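Local coordinates for putative gdp-fucose protein o-fucosyltransferase 1 (Caenorhabditis elegans, PDB 3ZY2), which belongs to the GDP-fucose protein O-fucosyltransferase family of GT-B fold proteins and holds guanosine-5'-diphosphate in a pocket of the chain, at residues 46-51 / 55-60; 14-19 / 119-124; 226-231 / 258-263. All blocks are in the same frame, centred on the assembly; numbering follows the deposited sequence.

Contact 1. Residues 46-51 / 55-60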
# COMPACT_ATOMS: atom_id res chain seq x y z
N PHE A 46 14.43 12.01 11.09
CA PHE A 46 13.05 12.50 11.19
C PHE A 46 12.81 13.64 10.22
O PHE A 46 13.74 14.15 9.64
CB PHE A 46 12.73 12.88 12.64
CG PHE A 46 12.73 11.70 13.56
CD1 PHE A 46 11.63 10.83 13.55
CD2 PHE A 46 13.82 11.43 14.40
CE1 PHE A 46 11.59 9.69 14.39
CE2 PHE A 46 13.78 10.27 15.25
CZ PHE A 46 12.67 9.43 15.24
N ILE A 47 11.55 14.00 10.04
CA ILE A 47 11.19 14.90 8.97
C ILE A 47 10.36 16.05 9.51
O ILE A 47 9.39 15.84 10.23
CB ILE A 47 10.43 14.14 7.86
CG1 ILE A 47 11.28 12.99 7.31
CG2 ILE A 47 10.09 15.10 6.72
CD1 ILE A 47 10.60 12.12 6.25
N GLU A 48 10.75 17.27 9.13
CA GLU A 48 10.03 18.50 9.48
C GLU A 48 9.49 19.13 8.22
O GLU A 48 10.21 19.22 7.22
CB GLU A 48 10.96 19.49 10.18
CG GLU A 48 11.24 19.12 11.63
CD GLU A 48 12.14 20.11 12.31
OE1 GLU A 48 12.52 21.15 11.71
OE2 GLU A 48 12.51 19.87 13.46
N PHE A 49 8.26 19.60 8.26
CA PHE A 49 7.64 20.22 7.10
C PHE A 49 7.40 21.72 7.22
O PHE A 49 7.04 22.35 6.21
CB PHE A 49 6.31 19.53 6.78
CG PHE A 49 6.44 18.09 6.40
CD1 PHE A 49 6.90 17.71 5.16
CD2 PHE A 49 6.08 17.11 7.32
CE1 PHE A 49 7.01 16.37 4.82
CE2 PHE A 49 6.18 15.75 6.99
CZ PHE A 49 6.64 15.38 5.74
N LYS A 50 7.60 22.29 8.40
CA LYS A 50 7.27 23.71 8.62
C LYS A 50 8.42 24.64 8.19
O LYS A 50 8.92 25.46 8.95
CB LYS A 50 6.73 23.93 10.05
CG LYS A 50 7.66 24.49 11.16
CD LYS A 50 9.01 23.76 11.33
CE LYS A 50 8.88 22.46 12.11
NZ LYS A 50 8.29 21.41 11.26
N HIS A 51 8.83 24.47 6.94
CA HIS A 51 9.93 25.21 6.34
C HIS A 51 9.62 25.38 4.87
O HIS A 51 8.69 24.75 4.35
CB HIS A 51 11.24 24.44 6.49
CG HIS A 51 11.56 24.03 7.89
ND1 HIS A 51 12.08 24.90 8.82
CD2 HIS A 51 11.45 22.83 8.51
CE1 HIS A 51 12.26 24.26 9.96
NE2 HIS A 51 11.89 23.00 9.80
N LYS A 55 12.71 19.15 5.68
CA LYS A 55 13.99 19.16 6.35
C LYS A 55 14.19 17.86 7.11
O LYS A 55 13.28 17.43 7.83
CB LYS A 55 14.05 20.34 7.32
CG LYS A 55 15.40 20.53 7.98
CD LYS A 55 15.36 21.64 9.00
CE LYS A 55 16.74 21.84 9.62
NZ LYS A 55 16.75 22.91 10.65
N MET A 56 15.37 17.26 6.97
CA MET A 56 15.71 16.00 7.67
C MET A 56 16.49 16.26 8.90
O MET A 56 17.50 16.98 8.85
CB MET A 56 16.67 15.17 6.84
CG MET A 56 16.43 15.05 5.44
SD MET A 56 15.22 13.81 5.60
CE MET A 56 13.97 14.77 4.89
N ILE A 57 16.09 15.59 9.99
CA ILE A 57 16.70 15.81 11.29
C ILE A 57 17.37 14.51 11.76
O ILE A 57 16.73 13.49 11.82
CB ILE A 57 15.60 16.22 12.32
CG1 ILE A 57 14.67 17.34 11.80
CG2 ILE A 57 16.23 16.52 13.69
CD1 ILE A 57 15.34 18.69 11.44
N PRO A 58 18.68 14.54 12.05
CA PRO A 58 19.29 13.29 12.49
C PRO A 58 18.69 12.78 13.80
O PRO A 58 18.37 13.60 14.71
CB PRO A 58 20.77 13.65 12.70
CG PRO A 58 20.99 14.89 11.87
CD PRO A 58 19.67 15.62 11.90
N PHE A 59 18.54 11.46 13.90
CA PHE A 59 18.00 10.83 15.09
C PHE A 59 18.66 11.37 16.37
O PHE A 59 17.97 11.73 17.32
CB PHE A 59 18.19 9.31 15.02
CG PHE A 59 17.84 8.58 16.30
CD1 PHE A 59 18.79 8.43 17.31
CD2 PHE A 59 16.55 8.06 16.51
CE1 PHE A 59 18.46 7.75 18.53
CE2 PHE A 59 16.22 7.39 17.70
CZ PHE A 59 17.17 7.25 18.70
N GLU A 60 19.99 11.42 16.37
CA GLU A 60 20.76 11.76 17.58
C GLU A 60 20.67 13.25 17.98
O GLU A 60 21.07 13.61 19.08
CB GLU A 60 22.24 11.35 17.42
CG GLU A 60 22.95 12.05 16.28
CD GLU A 60 22.92 11.28 14.97
OE1 GLU A 60 21.96 10.50 14.71
OE2 GLU A 60 23.88 11.47 14.18
O HOH W 1 14.48 22.85 12.27
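Glu48 and Lys55 pair across a two-stranded antiparallel beta hairpin, strands 46-48 and 55-57. They form a hydrogen-bonded pair, with Glu48 N donating to Lys55 O at 2.8 Å and Lys55 N returning a bond to Glu48 O. Phe46 and Ile57 form a second such pair. Ile47 and Met56 make the non-hydrogen-bonded pair between them, on the other face, where Met56 CE touches Ile47 CG1. Phe46 packs on Phe59 and helix 20-37, and Ile47 and Met56 on Tyr125 of helix 122-128.

Glu48 CB lies near Lys55 O. CG and CD then run across Ile57, whose CD1 sits 3.6 Å from Glu48 CD. Glu48 CG is anti to the carbonyl carbon (chi1 -75°) and the chain is extended beyond it, which carries the carboxylate past Ile57 to His51. At the tip, Glu48 OE1 accepts a hydrogen bond from His51 NE2 at 2.7 Å on its anti side, with an N-H...O angle of 162°. Glu48 OE2 bonds Tyr316 OH. The Glu48 side chain is about 7 Å, nearest atoms, from the bound guanosine-5'-diphosphate.

The extended Lys55 puts its CD over one face of the His51 ring, a CH-pi contact 4.1 Å from the centroid; Lys50 CD lies over the opposite face, toward the rim. A water donates to Glu48 OE1 and accepts from Lys55 NZ at 2.8 Å, bridging opposite charges that do not touch.

Contact 2. Residues 14-19 / 119-124. With GDP (guanosine-5'-diphosphate), chain C.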
# COMPACT_ATOMS: atom_id res chain seq x y z
N CYS A 14 12.36 5.15 5.52
CA CYS A 14 11.86 6.51 5.64
C CYS A 14 10.62 6.54 6.53
O CYS A 14 9.66 5.79 6.25
CB CYS A 14 11.46 7.07 4.28
SG CYS A 14 10.88 8.78 4.44
N PRO A 15 10.62 7.40 7.57
CA PRO A 15 9.38 7.64 8.31
C PRO A 15 8.58 8.63 7.48
O PRO A 15 8.48 9.82 7.82
CB PRO A 15 9.85 8.26 9.63
CG PRO A 15 11.17 8.86 9.34
CD PRO A 15 11.72 8.28 8.04
N CYS A 16 8.02 8.13 6.39
CA CYS A 16 7.56 9.00 5.31
C CYS A 16 6.09 9.34 5.38
O CYS A 16 5.53 9.88 4.42
CB CYS A 16 7.90 8.35 3.96
SG CYS A 16 9.39 8.99 3.13
N MET A 17 5.48 9.02 6.51
CA MET A 17 4.08 9.35 6.72
C MET A 17 3.85 10.26 7.91
O MET A 17 4.22 9.96 9.04
CB MET A 17 3.24 8.10 6.87
CG MET A 17 1.79 8.44 7.01
SD MET A 17 0.72 7.04 6.83
CE MET A 17 1.08 6.17 8.34
N GLY A 18 3.23 11.39 7.61
CA GLY A 18 2.83 12.34 8.64
C GLY A 18 3.95 13.09 9.33
O GLY A 18 5.13 13.01 8.96
N ARG A 19 3.57 13.88 10.33
CA ARG A 19 4.50 14.69 11.10
C ARG A 19 5.07 13.91 12.28
O ARG A 19 4.96 12.68 12.31
CB ARG A 19 3.81 15.98 11.50
CG ARG A 19 3.50 16.79 10.22
CD ARG A 19 2.12 17.38 10.34
NE ARG A 19 2.29 18.74 10.79
CZ ARG A 19 1.35 19.53 11.29
NH1 ARG A 19 0.10 19.11 11.49
NH2 ARG A 19 1.71 20.76 11.63
N GLY A 119 7.04 11.66 -5.07
CA GLY A 119 6.36 12.50 -4.10
C GLY A 119 7.26 13.01 -3.00
O GLY A 119 8.48 12.81 -3.01
N ASN A 120 6.63 13.68 -2.03
CA ASN A 120 7.31 14.30 -0.90
C ASN A 120 6.68 13.72 0.36
O ASN A 120 5.45 13.71 0.49
CB ASN A 120 7.10 15.82 -0.98
CG ASN A 120 8.20 16.62 -0.26
OD1 ASN A 120 8.47 16.43 0.92
ND2 ASN A 120 8.80 17.56 -0.99
N PRO A 121 7.49 13.27 1.34
CA PRO A 121 8.94 13.43 1.51
C PRO A 121 9.80 12.32 0.93
O PRO A 121 10.99 12.30 1.17
CB PRO A 121 9.11 13.45 3.03
CG PRO A 121 8.02 12.51 3.50
CD PRO A 121 6.86 12.74 2.57
N PHE A 122 9.20 11.41 0.16
CA PHE A 122 9.89 10.24 -0.39
C PHE A 122 11.16 10.61 -1.17
O PHE A 122 12.25 10.11 -0.87
CB PHE A 122 8.92 9.42 -1.26
CG PHE A 122 7.68 9.01 -0.53
CD1 PHE A 122 7.68 7.88 0.28
CD2 PHE A 122 6.50 9.77 -0.63
CE1 PHE A 122 6.55 7.50 0.97
CE2 PHE A 122 5.35 9.40 0.06
CZ PHE A 122 5.38 8.26 0.86
N GLY A 123 11.00 11.49 -2.16
CA GLY A 123 12.12 12.04 -2.93
C GLY A 123 13.21 12.67 -2.07
O GLY A 123 14.33 12.16 -2.07
N PRO A 124 12.90 13.78 -1.37
CA PRO A 124 13.90 14.49 -0.55
C PRO A 124 14.60 13.62 0.50
O PRO A 124 15.80 13.80 0.74
CB PRO A 124 13.10 15.63 0.09
CG PRO A 124 12.00 15.88 -0.89
CD PRO A 124 11.62 14.53 -1.40
PB GDP C . -0.99 14.69 15.42
O1B GDP C . -1.08 15.63 16.57
O2B GDP C . -1.07 13.14 15.41
O3B GDP C . -0.91 15.41 13.94
O3A GDP C . 0.70 14.89 15.68
PA GDP C . 1.93 14.83 14.47
O1A GDP C . 3.06 15.21 15.74
O2A GDP C . 2.07 13.80 13.64
O5' GDP C . 1.18 16.26 13.70
C5' GDP C . 1.49 17.06 14.66
C4' GDP C . 2.08 18.27 14.55
O4' GDP C . 1.73 19.59 14.57
C3' GDP C . 3.20 18.09 15.35
O3' GDP C . 4.75 17.44 14.91
C2' GDP C . 4.29 20.00 15.51
O2' GDP C . 4.92 20.05 14.31
C1' GDP C . 2.87 20.55 15.52
N9 GDP C . 2.48 20.50 16.74
C8 GDP C . 1.10 19.52 17.42
N7 GDP C . 1.42 20.04 18.56
C5 GDP C . 2.33 20.86 18.92
C6 GDP C . 3.09 21.77 20.19
O6 GDP C . 2.53 21.53 21.15
N1 GDP C . 3.89 22.32 19.71
C2 GDP C . 4.50 22.59 18.66
N2 GDP C . 5.27 23.17 18.43
N3 GDP C . 4.16 21.99 17.24
C4 GDP C . 3.04 21.14 17.52
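Cys16 packs against Pro121 and Phe122 where the loop after strand 10-13 meets the start of helix 122-128. This loop belongs to the N-terminal half of a GT-B fold, at the C-terminal end of a strand of the parallel sheet. It leads into helix 20-37, with Arg19 as the N-cap.

The tight part is small and buried. Cys14 and Cys16 are joined by a disulfide with one residue between them, SG to SG 2.0 Å. Pro15, the residue between, is the centre of an inverse gamma turn. Cys16 CB comes within 3.4 Å of Phe122 CE1, and Cys16 SG lies 4.1 Å from the Phe122 ring centroid. The sulfur stands 36° off the ring normal, an oblique sulfur-aromatic contact. Phe122 CG is anti to its carbonyl carbon (chi1 -56°), which brings CD1 and CE1 to Cys16. Pro121, the N-cap residue of its helix, follows a cis peptide bond. Its CG rests 3.8 Å from Cys16 SG, and its CD packs on Cys16 O. No hydrogen bond links the two segments; the join is van der Waals and sulfur-aromatic contact. Gln103 of the second subunit packs on Pro121 and Phe122, and its OE1 accepts a bond from Gly18 N.

The rest is looser. Gly119 and Asn120 are exposed and lie away from the loop; Asn120 OD1 bonds Thr54 OG1. Arg19 makes no contact with 119-124; it packs on Phe49 and reaches the guanosine-5'-diphosphate pocket. The ribose ring oxygen O4' lies over one face of the guanidinium, offset toward its rim, and Arg19 NH2 is 3.2 Å from guanosine-5'-diphosphate O4'.

Contact 3. Residues 226-231 / 258-263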
# COMPACT_ATOMS: atom_id res chain seq x y z
N ARG A 226 -11.11 20.36 11.74
CA ARG A 226 -11.77 19.69 10.62
C ARG A 226 -11.68 18.16 10.70
O ARG A 226 -12.65 17.47 10.39
CB ARG A 226 -11.25 20.22 9.27
CG ARG A 226 -11.67 21.67 8.99
CD ARG A 226 -11.46 22.04 7.52
NE ARG A 226 -10.20 21.49 7.01
CZ ARG A 226 -9.05 22.15 6.93
NH1 ARG A 226 -8.96 23.42 7.31
NH2 ARG A 226 -7.97 21.53 6.46
N VAL A 227 -10.52 17.65 11.10
CA VAL A 227 -10.33 16.23 11.40
C VAL A 227 -11.37 15.73 12.42
O VAL A 227 -12.03 14.70 12.22
CB VAL A 227 -8.87 15.96 11.87
CG1 VAL A 227 -8.72 14.64 12.64
CG2 VAL A 227 -7.91 16.01 10.69
N CYS A 228 -11.54 16.49 13.50
CA CYS A 228 -12.46 16.13 14.56
C CYS A 228 -13.92 16.21 14.12
O CYS A 228 -14.74 15.38 14.52
CB CYS A 228 -12.23 17.03 15.77
SG CYS A 228 -10.55 16.90 16.44
N GLU A 229 -14.24 17.20 13.29
CA GLU A 229 -15.63 17.41 12.87
C GLU A 229 -16.12 16.30 11.94
O GLU A 229 -17.32 16.14 11.73
CB GLU A 229 -15.83 18.81 12.27
CG GLU A 229 -15.32 18.99 10.84
CD GLU A 229 -15.31 20.45 10.38
OE1 GLU A 229 -15.45 21.36 11.24
OE2 GLU A 229 -15.17 20.68 9.16
N HIS A 230 -15.17 15.53 11.40
CA HIS A 230 -15.50 14.39 10.55
C HIS A 230 -15.78 13.09 11.31
O HIS A 230 -16.18 12.09 10.71
CB HIS A 230 -14.41 14.16 9.50
CG HIS A 230 -14.50 15.08 8.32
ND1 HIS A 230 -13.82 16.27 8.24
CD2 HIS A 230 -15.21 14.98 7.17
CE1 HIS A 230 -14.09 16.87 7.10
NE2 HIS A 230 -14.93 16.10 6.42
N ILE A 231 -15.56 13.10 12.63
CA ILE A 231 -15.77 11.90 13.45
C ILE A 231 -17.17 11.31 13.25
O ILE A 231 -18.18 12.00 13.39
CB ILE A 231 -15.47 12.16 14.95
CG1 ILE A 231 -13.95 12.23 15.16
CG2 ILE A 231 -16.10 11.06 15.83
CD1 ILE A 231 -13.52 12.81 16.48
N GLU A 258 -15.95 16.33 21.47
CA GLU A 258 -15.58 16.96 22.75
C GLU A 258 -14.21 16.49 23.23
O GLU A 258 -13.48 17.23 23.88
CB GLU A 258 -16.62 16.63 23.84
CG GLU A 258 -17.94 17.39 23.76
CD GLU A 258 -18.96 16.88 24.78
OE1 GLU A 258 -19.29 15.67 24.76
OE2 GLU A 258 -19.47 17.70 25.58
N ILE A 259 -13.87 15.24 22.92
CA ILE A 259 -12.56 14.69 23.27
C ILE A 259 -11.53 15.11 22.22
O ILE A 259 -10.41 15.49 22.55
CB ILE A 259 -12.65 13.14 23.40
CG1 ILE A 259 -13.48 12.78 24.63
CG2 ILE A 259 -11.27 12.47 23.44
CD1 ILE A 259 -14.03 11.36 24.60
N CYS A 260 -11.91 15.05 20.95
CA CYS A 260 -10.96 15.35 19.89
C CYS A 260 -10.60 16.84 19.87
O CYS A 260 -9.43 17.21 19.70
CB CYS A 260 -11.57 14.96 18.54
SG CYS A 260 -10.45 14.99 17.15
N SER A 261 -11.61 17.68 20.04
CA SER A 261 -11.45 19.13 19.95
C SER A 261 -12.29 19.82 21.03
O SER A 261 -13.38 20.33 20.74
CB SER A 261 -11.88 19.61 18.55
OG SER A 261 -11.48 20.95 18.33
N PRO A 262 -11.79 19.84 22.29
CA PRO A 262 -12.52 20.51 23.37
C PRO A 262 -12.74 21.98 23.07
O PRO A 262 -11.87 22.62 22.44
CB PRO A 262 -11.59 20.39 24.59
CG PRO A 262 -10.55 19.44 24.21
CD PRO A 262 -10.49 19.33 22.72
N SER A 263 -13.88 22.51 23.52
CA SER A 263 -14.18 23.94 23.43
C SER A 263 -13.23 24.70 24.34
O SER A 263 -12.69 24.12 25.28
CB SER A 263 -15.62 24.23 23.85
OG SER A 263 -15.84 23.96 25.23
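Cys228 and Cys260 point at each other and are joined by a disulfide, SG to SG 2.0 Å. Cys228 lies on helix 222-229, and Cys260 is the last residue of the short helix 257-260. The two sulfurs are reached by different torsions. Cys228 SG is anti to its carbonyl carbon (chi1 -60°), whereas Cys260 SG is anti to its backbone N. The bridge is left-handed, chi3 -68°, with Cys228 CB and Cys260 CB 3.5 Å apart.

Neighbours flank the bridge. Ile231 reaches in with its CD1, which stops 3.6 Å from Cys260 CB and 3.8 Å from Cys260 SG. Ser261 turns its CB toward the other sulfur, 3.7 Å from Cys228 SG. No hydrogen bond crosses between the segments, so the covalent link and these apolar touches make the whole contact.

His230 ND1 donates to Arg226 O at 2.7 Å; the carbonyl oxygen lies close to the ring plane, but the donor stands above the carbonyl plane. Cys260 O accepts from Trp224 NE1 and Asn331 ND2. Arg226 forms a salt bridge with Asp223.

The Cys260 side chain comes to about 9 Å, nearest atoms, from the bound guanosine-5'-diphosphate. The pair is a helix-to-helix disulfide cross-link, closing a loop of 31 residues in the C-terminal half of this GT-B fold.

Contacts 1 and 2 are buried neighbours in the N-terminal half of the fold, with centres about 10 Å apart. Ile47 joins them: its CD1 packs on Pro15 O, Pro121 CG and Cys14 SG. Along the chain, the hairpin of contact 1 is nested inside the loop that contact 2 closes. Contact 3, in the C-terminal half, is only partly buried and lies farther from the chain centre. Its centre is about 28 Å from that of contact 1, and it touches neither. Contact 1 combines backbone hydrogen bonds with a polar Glu48-His51 cluster. Contact 2 has a disulfide within one segment and packing between segments. In contact 3 the disulfide itself spans the two segments.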